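Local coordinates for Lin0012 protein (Listeria innocua, PDB 3K17), which probably phosphorylates phosphomevalonate with ATP, as a GHMP-family kinase of the mevalonate route to isoprenoids, at residues 46-50 and 61-65; 81-85 and 127-132; 88-94 and 132-136; 146-150 and 195-200. All coordinates share one frame; numbering follows the deposited sequence.

Interaction 1 (46-50 and 61-65); sequences SERNE and SWPIG
Asn-49 and Glu-50, at the start of strand 50-52, meet Ser-61 and Trp-62; the two segments run 129° apart, and the CA atoms of Glu-50 and Ser-61 come within 4.9 Å. Asn-49 carries most of the contact. Its side chain lies over one face of the Trp-62 indole. CB sits above the middle of the six-membered ring, 3.4 Å from the centroid, in a CH-pi contact. The amide stacks on the same indole, with the two planes 23° apart. CG is anti to the carbonyl carbon (chi1 -76°), which brings ND2 towards the five-membered ring. There ND2 donates to Trp-62 O at 2.9 Å. The bond is bent, and ND2 stands above the carbonyl plane. The contact joins two loops on either side of strand 50-52, which pairs in parallel with strand 99-105 at the margin of the large mixed sheet. Asn-49 OD1 accepts from the backbone N of Val-99, at the start of strand 99-105, so both ends of the amide are held and its rotation is fixed. Ser-61 OG donates to Asn-49 O over 2.6 Å. One water accepts from Asn-49 N and donates to Trp-62 O, 2.7 Å from each. Trp-62 O thus receives two bonds. A second water accepts from Asn-49 ND2 and from Gly-65 N, tying the amide to the far end of 61-65.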
loop_
_atom_site.group_PDB
_atom_site.type_symbol
_atom_site.label_atom_id
_atom_site.label_comp_id
_atom_site.label_asym_id
_atom_site.label_seq_id
_atom_site.Cartn_x
_atom_site.Cartn_y
_atom_site.Cartn_z
ATOM N N SER A 46 -13.121 34.804 -12.305
ATOM C CA SER A 46 -13.274 33.766 -13.312
ATOM C C SER A 46 -14.521 32.962 -12.969
ATOM O O SER A 46 -15.169 33.223 -11.960
ATOM C CB SER A 46 -12.043 32.851 -13.324
ATOM O OG SER A 46 -11.807 32.298 -12.039
ATOM N N GLU A 47 -14.847 31.986 -13.810
ATOM C CA GLU A 47 -16.016 31.141 -13.596
ATOM C C GLU A 47 -15.704 30.074 -12.554
ATOM O O GLU A 47 -16.574 29.656 -11.789
ATOM C CB GLU A 47 -16.428 30.466 -14.910
ATOM C CG GLU A 47 -16.789 31.427 -16.037
ATOM C CD GLU A 47 -17.960 32.328 -15.683
ATOM O OE1 GLU A 47 -18.950 31.816 -15.117
ATOM O OE2 GLU A 47 -17.897 33.545 -15.981
ATOM N N ARG A 48 -14.451 29.633 -12.542
ATOM C CA ARG A 48 -13.994 28.618 -11.606
ATOM C C ARG A 48 -12.593 28.968 -11.116
ATOM O O ARG A 48 -11.858 29.696 -11.786
ATOM C CB ARG A 48 -13.993 27.240 -12.280
ATOM C CG ARG A 48 -15.385 26.654 -12.475
ATOM C CD ARG A 48 -15.345 25.339 -13.241
ATOM N NE ARG A 48 -15.038 25.540 -14.657
ATOM C CZ ARG A 48 -15.886 26.063 -15.537
ATOM N NH1 ARG A 48 -17.098 26.442 -15.150
ATOM N NH2 ARG A 48 -15.526 26.200 -16.809
ATOM N N ASN A 49 -12.230 28.466 -9.940
ATOM C CA ASN A 49 -10.909 28.742 -9.392
ATOM C C ASN A 49 -9.822 28.223 -10.301
ATOM O O ASN A 49 -9.952 27.158 -10.890
ATOM C CB ASN A 49 -10.736 28.105 -8.020
ATOM C CG ASN A 49 -11.463 28.857 -6.946
ATOM O OD1 ASN A 49 -11.559 30.082 -7.000
ATOM N ND2 ASN A 49 -11.965 28.136 -5.948
ATOM N N GLU A 50 -8.727 28.966 -10.379
ATOM C CA GLU A 50 -7.621 28.573 -11.223
ATOM C C GLU A 50 -6.306 29.081 -10.649
ATOM O O GLU A 50 -6.178 30.268 -10.340
ATOM C CB GLU A 50 -7.824 29.165 -12.607
ATOM C CG GLU A 50 -7.595 28.219 -13.738
ATOM C CD GLU A 50 -7.918 28.858 -15.062
ATOM O OE1 GLU A 50 -7.217 29.822 -15.434
ATOM O OE2 GLU A 50 -8.876 28.404 -15.723
ATOM N N SER A 61 -7.582 23.380 -10.245
ATOM C CA SER A 61 -8.787 24.073 -9.824
ATOM C C SER A 61 -9.262 23.436 -8.542
ATOM O O SER A 61 -8.774 22.372 -8.146
ATOM C CB SER A 61 -9.877 23.967 -10.897
ATOM O OG SER A 61 -11.000 24.776 -10.565
ATOM N N TRP A 62 -10.206 24.094 -7.884
ATOM C CA TRP A 62 -10.755 23.586 -6.641
ATOM C C TRP A 62 -12.096 24.278 -6.414
ATOM O O TRP A 62 -12.316 25.386 -6.896
ATOM C CB TRP A 62 -9.777 23.846 -5.485
ATOM C CG TRP A 62 -9.539 25.302 -5.149
ATOM C CD1 TRP A 62 -10.050 25.988 -4.082
ATOM C CD2 TRP A 62 -8.689 26.228 -5.849
ATOM N NE1 TRP A 62 -9.565 27.279 -4.071
ATOM C CE2 TRP A 62 -8.732 27.452 -5.145
ATOM C CE3 TRP A 62 -7.894 26.140 -7.003
ATOM C CZ2 TRP A 62 -8.011 28.582 -5.553
ATOM C CZ3 TRP A 62 -7.173 27.265 -7.409
ATOM C CH2 TRP A 62 -7.239 28.471 -6.680
ATOM N N PRO A 63 -13.007 23.633 -5.672
ATOM C CA PRO A 63 -14.329 24.213 -5.407
ATOM C C PRO A 63 -14.309 25.592 -4.757
ATOM O O PRO A 63 -13.418 25.917 -3.972
ATOM C CB PRO A 63 -15.000 23.158 -4.530
ATOM C CG PRO A 63 -13.841 22.544 -3.798
ATOM C CD PRO A 63 -12.789 22.416 -4.869
ATOM N N ILE A 64 -15.301 26.401 -5.114
ATOM C CA ILE A 64 -15.440 27.746 -4.577
ATOM C C ILE A 64 -15.624 27.643 -3.072
ATOM O O ILE A 64 -16.495 26.920 -2.600
ATOM C CB ILE A 64 -16.655 28.455 -5.204
ATOM C CG1 ILE A 64 -16.455 28.547 -6.719
ATOM C CG2 ILE A 64 -16.840 29.838 -4.589
ATOM C CD1 ILE A 64 -17.658 29.082 -7.473
ATOM N N GLY A 65 -14.784 28.353 -2.324
ATOM C CA GLY A 65 -14.861 28.315 -0.875
ATOM C C GLY A 65 -14.389 26.986 -0.314
ATOM O O GLY A 65 -14.441 26.751 0.894
HETATM O O HOH W 1 -13.708 26.524 -8.866
HETATM O O HOH W 2 -12.503 29.553 -3.181
#

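Interaction 2 (81-85 and 127-132); sequences AINIA and VINALM
Ala-81 and Ala-85, one turn apart on helix 76-91, face Val-127, Ile-128, Leu-131 and Met-132 of helix 119-135. The short helix segments pass at -39°, with their axes 9.5 Å apart at the closest. All the contacts between side chains are apolar, and every residue that touches is buried. The small methyl groups let larger side chains in. Val-127 CG1 reaches Ala-81 CB at 3.6 Å and Ile-82 CG1 at 3.7 Å. This branch is anti to the backbone N (chi1 168°), which puts it on the side of the neighbouring helix. Leu-131 CD1 lies against Ala-85 CB at 3.7 Å and also approaches Ile-82 CA. The selenomethionine Met-132 bends at chi2 and chi3, and its CE meets Ala-85 CB at 4.0 Å. Ile-128 CD1 lies among Ala-81, Ile-84 and Ala-85. It touches CG2 of Ile-84 at 4.1 Å and also packs on the backbone, 3.6 Å from Ala-81 O. The two helices belong to the N-terminal GHMP kinase domain. Helix 141-156 flanks the pair, touching Ile-84 through Leu-150. Asn-129 and Ala-130 rest on strand 7-18, while Ile-82 meets Trp-62 and Leu-68 in a loop.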
loop_
_atom_site.group_PDB
_atom_site.type_symbol
_atom_site.label_atom_id
_atom_site.label_comp_id
_atom_site.label_asym_id
_atom_site.label_seq_id
_atom_site.Cartn_x
_atom_site.Cartn_y
_atom_site.Cartn_z
ATOM N N ALA A 81 -1.176 28.259 1.378
ATOM C CA ALA A 81 -1.487 29.674 1.575
ATOM C C ALA A 81 -2.944 29.934 1.192
ATOM O O ALA A 81 -3.643 30.672 1.865
ATOM C CB ALA A 81 -0.560 30.535 0.742
ATOM N N ILE A 82 -3.396 29.309 0.107
ATOM C CA ILE A 82 -4.775 29.460 -0.346
ATOM C C ILE A 82 -5.744 28.852 0.674
ATOM O O ILE A 82 -6.801 29.420 0.968
ATOM C CB ILE A 82 -4.974 28.768 -1.728
ATOM C CG1 ILE A 82 -4.288 29.591 -2.815
ATOM C CG2 ILE A 82 -6.459 28.591 -2.032
ATOM C CD1 ILE A 82 -4.245 28.907 -4.176
ATOM N N ASN A 83 -5.377 27.698 1.221
ATOM C CA ASN A 83 -6.226 27.020 2.194
ATOM C C ASN A 83 -6.348 27.807 3.501
ATOM O O ASN A 83 -7.445 27.979 4.037
ATOM C CB ASN A 83 -5.687 25.606 2.455
ATOM C CG ASN A 83 -5.897 24.674 1.256
ATOM O OD1 ASN A 83 -5.105 23.749 1.006
ATOM N ND2 ASN A 83 -6.968 24.915 0.513
ATOM N N ILE A 84 -5.228 28.297 4.015
ATOM C CA ILE A 84 -5.277 29.057 5.251
ATOM C C ILE A 84 -5.994 30.396 5.031
ATOM O O ILE A 84 -6.723 30.858 5.902
ATOM C CB ILE A 84 -3.861 29.304 5.814
ATOM C CG1 ILE A 84 -3.958 29.828 7.246
ATOM C CG2 ILE A 84 -3.119 30.305 4.937
ATOM C CD1 ILE A 84 -2.609 30.008 7.918
ATOM N N ALA A 85 -5.804 31.013 3.867
ATOM C CA ALA A 85 -6.467 32.290 3.595
ATOM C C ALA A 85 -7.979 32.056 3.525
ATOM O O ALA A 85 -8.779 32.851 4.028
ATOM C CB ALA A 85 -5.966 32.875 2.296
ATOM N N VAL A 127 0.386 35.048 -2.510
ATOM C CA VAL A 127 -0.953 34.490 -2.404
ATOM C C VAL A 127 -1.745 35.192 -1.291
ATOM O O VAL A 127 -2.890 35.611 -1.501
ATOM C CB VAL A 127 -0.898 32.964 -2.118
ATOM C CG1 VAL A 127 -2.286 32.441 -1.721
ATOM C CG2 VAL A 127 -0.386 32.225 -3.367
ATOM N N ILE A 128 -1.138 35.330 -0.116
ATOM C CA ILE A 128 -1.834 35.967 1.000
ATOM C C ILE A 128 -2.215 37.402 0.639
ATOM O O ILE A 128 -3.358 37.817 0.842
ATOM C CB ILE A 128 -0.971 35.959 2.287
ATOM C CG1 ILE A 128 -0.710 34.508 2.736
ATOM C CG2 ILE A 128 -1.666 36.772 3.403
ATOM C CD1 ILE A 128 -1.962 33.686 3.000
ATOM N N ASN A 129 -1.265 38.160 0.098
ATOM C CA ASN A 129 -1.553 39.537 -0.281
ATOM C C ASN A 129 -2.618 39.638 -1.350
ATOM O O ASN A 129 -3.499 40.496 -1.267
ATOM C CB ASN A 129 -0.299 40.257 -0.757
ATOM C CG ASN A 129 0.403 40.978 0.367
ATOM O OD1 ASN A 129 -0.226 41.370 1.342
ATOM N ND2 ASN A 129 1.704 41.175 0.232
ATOM N N ALA A 130 -2.544 38.770 -2.352
ATOM C CA ALA A 130 -3.528 38.788 -3.428
ATOM C C ALA A 130 -4.947 38.486 -2.940
ATOM O O ALA A 130 -5.893 39.151 -3.346
ATOM C CB ALA A 130 -3.136 37.796 -4.521
ATOM N N LEU A 131 -5.107 37.491 -2.075
ATOM C CA LEU A 131 -6.440 37.136 -1.593
ATOM C C LEU A 131 -6.981 38.126 -0.569
ATOM O O LEU A 131 -8.191 38.353 -0.506
ATOM C CB LEU A 131 -6.456 35.714 -1.010
ATOM C CG LEU A 131 -6.277 34.587 -2.049
ATOM C CD1 LEU A 131 -6.142 33.239 -1.365
ATOM C CD2 LEU A 131 -7.460 34.584 -2.997
HETATM N N MSE A 132 -6.102 38.703 0.244
HETATM C CA MSE A 132 -6.557 39.676 1.223
HETATM C C MSE A 132 -6.950 40.970 0.513
HETATM O O MSE A 132 -7.978 41.568 0.832
HETATM C CB MSE A 132 -5.481 39.956 2.272
HETATM C CG MSE A 132 -5.203 38.789 3.220
HETATM SE SE MSE A 132 -6.764 38.063 4.112
HETATM C CE MSE A 132 -7.172 36.609 2.874
#

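Interaction 3 (88-94 and 132-136); sequences FLKSEGI and MTKFY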
loop_
_atom_site.group_PDB
_atom_site.type_symbol
_atom_site.label_atom_id
_atom_site.label_comp_id
_atom_site.label_asym_id
_atom_site.label_seq_id
_atom_site.Cartn_x
_atom_site.Cartn_y
_atom_site.Cartn_z
ATOM N N PHE A 88 -9.375 31.586 6.914
ATOM C CA PHE A 88 -9.415 32.868 7.611
ATOM C C PHE A 88 -10.601 33.704 7.127
ATOM O O PHE A 88 -11.339 34.265 7.931
ATOM C CB PHE A 88 -8.131 33.665 7.391
ATOM C CG PHE A 88 -8.182 35.050 7.981
ATOM C CD1 PHE A 88 -8.164 35.233 9.363
ATOM C CD2 PHE A 88 -8.312 36.160 7.164
ATOM C CE1 PHE A 88 -8.281 36.504 9.920
ATOM C CE2 PHE A 88 -8.430 37.438 7.709
ATOM C CZ PHE A 88 -8.416 37.608 9.096
ATOM N N LEU A 89 -10.781 33.784 5.812
ATOM C CA LEU A 89 -11.877 34.559 5.247
ATOM C C LEU A 89 -13.241 34.042 5.703
ATOM O O LEU A 89 -14.156 34.825 5.953
ATOM C CB LEU A 89 -11.791 34.568 3.718
ATOM C CG LEU A 89 -10.614 35.361 3.130
ATOM C CD1 LEU A 89 -10.539 35.145 1.628
ATOM C CD2 LEU A 89 -10.779 36.842 3.449
ATOM N N LYS A 90 -13.388 32.731 5.818
ATOM C CA LYS A 90 -14.661 32.195 6.264
ATOM C C LYS A 90 -14.909 32.543 7.729
ATOM O O LYS A 90 -16.054 32.732 8.135
ATOM C CB LYS A 90 -14.709 30.685 6.083
ATOM C CG LYS A 90 -14.872 30.229 4.647
ATOM C CD LYS A 90 -14.981 28.717 4.613
ATOM C CE LYS A 90 -15.355 28.210 3.246
ATOM N NZ LYS A 90 -15.687 26.758 3.310
ATOM N N SER A 91 -13.844 32.629 8.524
ATOM C CA SER A 91 -14.003 32.965 9.932
ATOM C C SER A 91 -14.482 34.409 10.061
ATOM O O SER A 91 -15.121 34.763 11.044
ATOM C CB SER A 91 -12.687 32.780 10.703
ATOM O OG SER A 91 -11.725 33.756 10.341
ATOM N N GLU A 92 -14.163 35.239 9.070
ATOM C CA GLU A 92 -14.592 36.637 9.073
ATOM C C GLU A 92 -15.940 36.789 8.372
ATOM O O GLU A 92 -16.435 37.899 8.208
ATOM C CB GLU A 92 -13.558 37.523 8.372
ATOM C CG GLU A 92 -12.296 37.778 9.174
ATOM C CD GLU A 92 -12.569 38.518 10.476
ATOM O OE1 GLU A 92 -13.345 39.498 10.453
ATOM O OE2 GLU A 92 -12.000 38.126 11.519
ATOM N N GLY A 93 -16.527 35.671 7.954
ATOM C CA GLY A 93 -17.812 35.717 7.280
ATOM C C GLY A 93 -17.725 36.245 5.858
ATOM O O GLY A 93 -18.704 36.765 5.317
ATOM N N ILE A 94 -16.550 36.119 5.249
ATOM C CA ILE A 94 -16.342 36.584 3.880
ATOM C C ILE A 94 -16.648 35.468 2.887
ATOM O O ILE A 94 -16.206 34.332 3.068
ATOM C CB ILE A 94 -14.880 37.033 3.658
ATOM C CG1 ILE A 94 -14.521 38.147 4.644
ATOM C CG2 ILE A 94 -14.688 37.480 2.216
ATOM C CD1 ILE A 94 -15.432 39.341 4.562
HETATM N N MSE A 132 -6.102 38.703 0.244
HETATM C CA MSE A 132 -6.557 39.676 1.223
HETATM C C MSE A 132 -6.950 40.970 0.513
HETATM O O MSE A 132 -7.978 41.568 0.832
HETATM C CB MSE A 132 -5.481 39.956 2.272
HETATM C CG MSE A 132 -5.203 38.789 3.220
HETATM SE SE MSE A 132 -6.764 38.063 4.112
HETATM C CE MSE A 132 -7.172 36.609 2.874
ATOM N N THR A 133 -6.149 41.397 -0.457
ATOM C CA THR A 133 -6.458 42.622 -1.187
ATOM C C THR A 133 -7.809 42.456 -1.887
ATOM O O THR A 133 -8.620 43.382 -1.937
ATOM C CB THR A 133 -5.382 42.946 -2.253
ATOM O OG1 THR A 133 -4.119 43.165 -1.616
ATOM C CG2 THR A 133 -5.758 44.208 -3.031
ATOM N N LYS A 134 -8.048 41.256 -2.400
ATOM C CA LYS A 134 -9.276 40.932 -3.111
ATOM C C LYS A 134 -10.514 40.720 -2.237
ATOM O O LYS A 134 -11.611 41.137 -2.609
ATOM C CB LYS A 134 -9.049 39.673 -3.960
ATOM C CG LYS A 134 -10.284 39.131 -4.659
ATOM C CD LYS A 134 -10.781 40.076 -5.747
ATOM C CE LYS A 134 -11.962 39.468 -6.495
ATOM N NZ LYS A 134 -12.473 40.373 -7.563
ATOM N N PHE A 135 -10.350 40.087 -1.078
ATOM C CA PHE A 135 -11.497 39.781 -0.222
ATOM C C PHE A 135 -11.594 40.454 1.150
ATOM O O PHE A 135 -12.672 40.488 1.734
ATOM C CB PHE A 135 -11.584 38.264 -0.011
ATOM C CG PHE A 135 -11.821 37.480 -1.276
ATOM C CD1 PHE A 135 -13.081 37.451 -1.868
ATOM C CD2 PHE A 135 -10.776 36.781 -1.885
ATOM C CE1 PHE A 135 -13.301 36.741 -3.049
ATOM C CE2 PHE A 135 -10.985 36.065 -3.069
ATOM C CZ PHE A 135 -12.246 36.046 -3.651
ATOM N N TYR A 136 -10.487 40.973 1.663
ATOM C CA TYR A 136 -10.480 41.589 2.989
ATOM C C TYR A 136 -9.291 42.547 3.069
ATOM O O TYR A 136 -8.417 42.402 3.923
ATOM C CB TYR A 136 -10.346 40.478 4.038
ATOM C CG TYR A 136 -10.576 40.885 5.475
ATOM C CD1 TYR A 136 -11.821 41.341 5.905
ATOM C CD2 TYR A 136 -9.557 40.771 6.416
ATOM C CE1 TYR A 136 -12.045 41.673 7.247
ATOM C CE2 TYR A 136 -9.767 41.096 7.752
ATOM C CZ TYR A 136 -11.011 41.548 8.161
ATOM O OH TYR A 136 -11.207 41.886 9.481
#
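Leu-89 and Ile-94 pack on Phe-135 where helices 76-91 and 119-135 of the GHMP kinase N-terminal domain both end. A Schellman motif closes the first helix at Gly-93, which has positive phi. The motif's bonds back into the last turn include Ile-94 N to Leu-89 O at 2.8 Å. The turn swings Ile-94 round to the second helix, and its CG2 comes 3.9 Å from Phe-135 CB. Leu-89 fills the middle of the contact with both methyls. CD1 meets Phe-135 CB, while CD2 meets Tyr-136 CB and the CE of selenomethionine Met-132, each pair at 3.7 Å. Met-132 SE lies oblique to the Phe-88 ring, 5.0 Å from its centroid, in a Met-aromatic contact. Phe-88 also meets Tyr-136, and their ring planes stand 68° apart. Phe-88 CG is anti to the backbone N (chi1 174°), which carries its ring across to Tyr-136, the first residue past helix 119-135. Phe-88 also packs on Leu-192 and Met-196 of helix 192-197. Glu-92, bent at chi2, crosses Tyr-136 at about a right angle. Its CG sits above one face of the Tyr-136 ring, towards the rim, at 4.1 Å from CZ.

Interaction 4 (146-150 and 195-200); sequences KLAAL and FMKEPW
Lys-146 stretches along one face of the Trp-200 indole and ends among backbone carbonyls of 195-200. The hydrogen bonds between the two segments all come from its NZ. The one to Glu-198 O is 2.8 Å long, with NZ above the carbonyl plane. Those to Met-196 O and Phe-195 O are weak. A water accepts from NZ and donates to Met-196 O. The lysine thus gathers carbonyls where helix 192-197 ends. Within 195-200, Trp-200 NE1 donates to Phe-195 O at 3.0 Å, which helps fix the indole. The ring contacts follow from the extended lysine chain. Lys-146 CG makes a CH-pi contact over the face of the Trp-200 six-membered ring. NZ adds an off-centre cation-pi contact with the five-membered ring. Apolar packing completes the contact. Leu-150 CG meets the ring edge at Trp-200 CH2, 3.7 Å away. The selenomethionine Met-196 crosses Leu-147 at about a right angle, with SE 3.6 Å from Leu-147 CD2. Its bent chain brings CE to Lys-146 CB, a tight 3.4 Å. Helix 141-156 lies with Leu-147 against Ile-84 and Phe-88 of helix 76-91 and Ile-128 of helix 119-135. Phe-178 meets Trp-200 edge-to-face, and helix 180-187 touches Phe-195 and Leu-150.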
loop_
_atom_site.group_PDB
_atom_site.type_symbol
_atom_site.label_atom_id
_atom_site.label_comp_id
_atom_site.label_asym_id
_atom_site.label_seq_id
_atom_site.Cartn_x
_atom_site.Cartn_y
_atom_site.Cartn_z
ATOM N N LYS A 146 1.231 36.758 9.839
ATOM C CA LYS A 146 0.872 35.582 10.624
ATOM C C LYS A 146 0.276 34.470 9.753
ATOM O O LYS A 146 0.584 33.302 9.944
ATOM C CB LYS A 146 -0.126 35.956 11.728
ATOM C CG LYS A 146 0.439 36.837 12.840
ATOM C CD LYS A 146 -0.642 37.115 13.875
ATOM C CE LYS A 146 -0.157 38.028 14.990
ATOM N NZ LYS A 146 -1.253 38.291 15.973
ATOM N N LEU A 147 -0.597 34.832 8.822
ATOM C CA LEU A 147 -1.186 33.834 7.935
ATOM C C LEU A 147 -0.065 33.208 7.098
ATOM O O LEU A 147 0.051 31.991 7.014
ATOM C CB LEU A 147 -2.218 34.485 7.009
ATOM C CG LEU A 147 -3.513 34.995 7.650
ATOM C CD1 LEU A 147 -4.297 35.811 6.632
ATOM C CD2 LEU A 147 -4.345 33.817 8.161
ATOM N N ALA A 148 0.768 34.058 6.503
ATOM C CA ALA A 148 1.872 33.606 5.668
ATOM C C ALA A 148 2.892 32.776 6.445
ATOM O O ALA A 148 3.427 31.783 5.926
ATOM C CB ALA A 148 2.557 34.809 5.018
ATOM N N ALA A 149 3.161 33.178 7.684
ATOM C CA ALA A 149 4.118 32.471 8.530
ATOM C C ALA A 149 3.616 31.083 8.946
ATOM O O ALA A 149 4.375 30.108 8.912
ATOM C CB ALA A 149 4.438 33.302 9.772
ATOM N N LEU A 150 2.352 30.998 9.355
ATOM C CA LEU A 150 1.775 29.712 9.747
ATOM C C LEU A 150 1.796 28.781 8.541
ATOM O O LEU A 150 2.164 27.619 8.650
ATOM C CB LEU A 150 0.327 29.874 10.213
ATOM C CG LEU A 150 0.074 30.505 11.585
ATOM C CD1 LEU A 150 -1.423 30.604 11.850
ATOM C CD2 LEU A 150 0.742 29.655 12.657
ATOM N N PHE A 195 -5.361 32.790 16.650
ATOM C CA PHE A 195 -3.973 33.106 16.319
ATOM C C PHE A 195 -3.834 34.518 15.763
ATOM O O PHE A 195 -2.847 35.201 16.032
ATOM C CB PHE A 195 -3.431 32.107 15.282
ATOM C CG PHE A 195 -2.781 30.890 15.881
ATOM C CD1 PHE A 195 -1.600 31.008 16.610
ATOM C CD2 PHE A 195 -3.320 29.622 15.677
ATOM C CE1 PHE A 195 -0.956 29.882 17.123
ATOM C CE2 PHE A 195 -2.687 28.479 16.185
ATOM C CZ PHE A 195 -1.501 28.607 16.908
HETATM N N MSE A 196 -4.827 34.945 14.983
HETATM C CA MSE A 196 -4.815 36.266 14.362
HETATM C C MSE A 196 -4.998 37.400 15.360
HETATM O O MSE A 196 -4.438 38.481 15.191
HETATM C CB MSE A 196 -5.914 36.367 13.298
HETATM C CG MSE A 196 -5.721 35.462 12.087
HETATM SE SE MSE A 196 -4.019 35.747 11.187
HETATM C CE MSE A 196 -3.037 34.286 11.989
ATOM N N LYS A 197 -5.793 37.153 16.392
ATOM C CA LYS A 197 -6.064 38.169 17.400
ATOM C C LYS A 197 -5.087 38.150 18.562
ATOM O O LYS A 197 -4.933 39.146 19.264
ATOM C CB LYS A 197 -7.489 38.007 17.930
ATOM C CG LYS A 197 -8.546 38.280 16.877
ATOM C CD LYS A 197 -9.952 38.200 17.438
ATOM C CE LYS A 197 -10.969 38.571 16.366
ATOM N NZ LYS A 197 -12.365 38.534 16.873
ATOM N N GLU A 198 -4.423 37.022 18.767
ATOM C CA GLU A 198 -3.482 36.913 19.868
ATOM C C GLU A 198 -2.080 37.409 19.508
ATOM O O GLU A 198 -1.511 37.025 18.481
ATOM C CB GLU A 198 -3.400 35.457 20.333
ATOM C CG GLU A 198 -2.693 35.247 21.665
ATOM C CD GLU A 198 -3.538 35.685 22.852
ATOM O OE1 GLU A 198 -4.698 36.098 22.639
ATOM O OE2 GLU A 198 -3.040 35.605 23.997
ATOM N N PRO A 199 -1.511 38.296 20.336
ATOM C CA PRO A 199 -0.161 38.761 20.005
ATOM C C PRO A 199 0.807 37.585 20.182
ATOM O O PRO A 199 0.724 36.845 21.163
ATOM C CB PRO A 199 0.078 39.892 21.014
ATOM C CG PRO A 199 -0.808 39.520 22.177
ATOM C CD PRO A 199 -2.061 39.028 21.492
ATOM N N TRP A 200 1.705 37.397 19.225
ATOM C CA TRP A 200 2.658 36.296 19.306
ATOM C C TRP A 200 3.880 36.678 20.127
ATOM O O TRP A 200 4.584 37.625 19.794
ATOM C CB TRP A 200 3.101 35.887 17.899
ATOM C CG TRP A 200 2.032 35.217 17.089
ATOM C CD1 TRP A 200 0.697 35.132 17.386
ATOM C CD2 TRP A 200 2.208 34.553 15.835
ATOM N NE1 TRP A 200 0.032 34.455 16.389
ATOM C CE2 TRP A 200 0.937 34.088 15.425
ATOM C CE3 TRP A 200 3.319 34.305 15.014
ATOM C CZ2 TRP A 200 0.743 33.389 14.228
ATOM C CZ3 TRP A 200 3.127 33.610 13.819
ATOM C CH2 TRP A 200 1.849 33.161 13.441
HETATM O O HOH W 3 -2.329 40.668 14.744
#

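In the fold
From the N terminus, interaction 1 comes first and closes a short loop around strand 50-52. The chain then enters helix 76-91. Interactions 2 and 3 both pair this helix with helix 119-135. Their segments alternate along the chain, so the two loops cross, and they share Met-132. Each loop takes in strand 99-105. Interaction 4 follows in series and closes the loop from helix 141-156 to the end of helix 192-197. Contacts between the sites join them: Trp-62 packs on Ile-82, Gly-65 O meets Lys-90 NZ, Ile-84 touches Leu-147 and Leu-150, and Phe-88 touches Met-196. Together they link the sheet-margin loops to the helical layer.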